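Local coordinates for protein alpha-glucosidase ([Eubacterium] rectale, PDB 6PNR) that probably hydrolyses alpha-linked sulfoquinovosides as a retaining glycoside hydrolase of family 31, releasing the sulfonated sugar sulfoquinovose, at residues 341-346 with 397-402. Residues are numbered along the deposited sequence; the frame is centred on the assembly and turned at random.
Sequences TKADGS and TDDICL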
loop_
_atom_site.group_PDB
_atom_site.type_symbol
_atom_site.label_atom_id
_atom_site.label_comp_id
_atom_site.label_asym_id
_atom_site.label_seq_id
_atom_site.Cartn_x
_atom_site.Cartn_y
_atom_site.Cartn_z
ATOM N N THR A 341 -3.087 -30.627 9.938
ATOM C CA THR A 341 -1.701 -30.926 10.276
ATOM C C THR A 341 -0.742 -30.204 9.343
ATOM O O THR A 341 -1.117 -29.739 8.264
ATOM C CB THR A 341 -1.427 -32.436 10.204
ATOM O OG1 THR A 341 -1.863 -32.939 8.933
ATOM C CG2 THR A 341 -2.172 -33.161 11.305
ATOM N N LYS A 342 0.514 -30.115 9.766
ATOM C CA LYS A 342 1.542 -29.526 8.927
ATOM C C LYS A 342 2.183 -30.601 8.049
ATOM O O LYS A 342 1.896 -31.792 8.173
ATOM C CB LYS A 342 2.604 -28.834 9.780
ATOM C CG LYS A 342 2.053 -27.979 10.899
ATOM C CD LYS A 342 3.171 -27.267 11.617
ATOM C CE LYS A 342 3.617 -26.030 10.853
ATOM N NZ LYS A 342 3.016 -24.784 11.436
ATOM N N ALA A 343 3.072 -30.162 7.153
ATOM C CA ALA A 343 3.837 -31.113 6.351
ATOM C C ALA A 343 4.657 -32.053 7.230
ATOM O O ALA A 343 4.782 -33.244 6.927
ATOM C CB ALA A 343 4.745 -30.372 5.370
ATOM N N ASP A 344 5.197 -31.549 8.341
ATOM C CA ASP A 344 5.977 -32.398 9.236
ATOM C C ASP A 344 5.124 -33.329 10.095
ATOM O O ASP A 344 5.683 -34.030 10.946
ATOM C CB ASP A 344 6.883 -31.542 10.132
ATOM C CG ASP A 344 6.117 -30.691 11.137
ATOM O OD1 ASP A 344 4.872 -30.808 11.250
ATOM O OD2 ASP A 344 6.785 -29.892 11.833
ATOM N N GLY A 345 3.798 -33.343 9.914
ATOM C CA GLY A 345 2.920 -34.300 10.566
ATOM C C GLY A 345 2.279 -33.828 11.861
ATOM O O GLY A 345 1.307 -34.449 12.315
ATOM N N SER A 346 2.792 -32.758 12.473
ATOM C CA SER A 346 2.243 -32.263 13.730
ATOM C C SER A 346 0.949 -31.487 13.487
ATOM O O SER A 346 0.665 -31.037 12.375
ATOM C CB SER A 346 3.257 -31.371 14.446
ATOM O OG SER A 346 3.604 -30.242 13.655
ATOM N N THR A 397 -2.328 -20.938 4.730
ATOM C CA THR A 397 -2.007 -21.521 3.436
ATOM C C THR A 397 -0.573 -22.019 3.350
ATOM O O THR A 397 -0.189 -22.576 2.317
ATOM C CB THR A 397 -2.229 -20.499 2.317
ATOM O OG1 THR A 397 -1.306 -19.411 2.485
ATOM C CG2 THR A 397 -3.654 -19.974 2.325
ATOM N N ASP A 398 0.234 -21.824 4.390
ATOM C CA ASP A 398 1.674 -21.960 4.221
ATOM C C ASP A 398 2.113 -23.414 4.323
ATOM O O ASP A 398 2.874 -23.898 3.477
ATOM C CB ASP A 398 2.418 -21.083 5.243
ATOM C CG ASP A 398 1.980 -21.331 6.691
ATOM O OD1 ASP A 398 1.126 -22.209 6.935
ATOM O OD2 ASP A 398 2.502 -20.643 7.596
ATOM N N ASP A 399 1.631 -24.131 5.332
ATOM C CA ASP A 399 2.209 -25.423 5.669
ATOM C C ASP A 399 1.138 -26.253 6.382
ATOM O O ASP A 399 1.243 -26.612 7.555
ATOM C CB ASP A 399 3.458 -25.239 6.534
ATOM C CG ASP A 399 4.154 -26.542 6.843
ATOM O OD1 ASP A 399 3.706 -27.592 6.340
ATOM O OD2 ASP A 399 5.154 -26.507 7.591
ATOM N N ILE A 400 0.077 -26.588 5.654
ATOM C CA ILE A 400 -1.071 -27.239 6.263
ATOM C C ILE A 400 -1.634 -28.268 5.296
ATOM O O ILE A 400 -1.567 -28.107 4.072
ATOM C CB ILE A 400 -2.131 -26.199 6.687
ATOM C CG1 ILE A 400 -3.180 -26.824 7.607
ATOM C CG2 ILE A 400 -2.752 -25.537 5.474
ATOM C CD1 ILE A 400 -3.982 -25.791 8.398
ATOM N N CYS A 401 -2.163 -29.351 5.864
ATOM C CA CYS A 401 -2.681 -30.488 5.113
ATOM C C CYS A 401 -4.100 -30.779 5.579
ATOM O O CYS A 401 -4.359 -30.864 6.782
ATOM C CB CYS A 401 -1.792 -31.736 5.299
ATOM S SG CYS A 401 -0.062 -31.545 4.746
ATOM N N LEU A 402 -5.007 -30.930 4.623
ATOM C CA LEU A 402 -6.404 -31.234 4.887
ATOM C C LEU A 402 -6.746 -32.635 4.396
ATOM O O LEU A 402 -6.228 -33.093 3.372
ATOM C CB LEU A 402 -7.308 -30.204 4.213
ATOM C CG LEU A 402 -6.829 -28.834 4.685
ATOM C CD1 LEU A 402 -7.333 -27.755 3.791
ATOM C CD2 LEU A 402 -7.264 -28.602 6.132
HETATM O O HOH W 1 5.839 -28.617 8.689
#
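The carboxylate of D399 grips the two central residues of a beta turn through their backbone amides, one directly and one through water. A343 N gives a hydrogen bond to D399 OD1 at 2.8 Å, reaching it on the syn side but 29° out of the carboxylate plane. The same oxygen lies 3.1 Å from A343 CB, a tight fit. D399 OD2 accepts from a water that accepts from D344 N. CG of D399 stands anti to its backbone N (chi1 -176°), on the side of the turn. An alanine at D399 would probably leave A343 N without its acceptor and the water without one of its partners.

The turn is type I, from K342 to G345. D344 OD1 accepts from S346 N, an Asx turn, and also from S346 OG. The K342 side chain crosses that of D399 at about a right angle, with K342 CE 3.6 Å from D399 OD2. K342 NZ stays 4.7 Å from that oxygen, too far for a salt bridge.

A single antiparallel bridge joins T341 and C401, a hydrogen-bonded pair. C401 N to T341 O is short, 2.6 Å; T341 N to C401 O is weak, 3.4 Å. The buried D399 O lacks a conventional donor but receives a CA-H contact from K342.

Y348 holds D398 OD1 through its hydroxyl and makes a cation-pi contact with K342. This surface packing in the family 31 TIM-barrel domain ties the loop after helix 328-335 to that after barrel strand 386-389. L402 packs on E411 and W415 of helix 408-429.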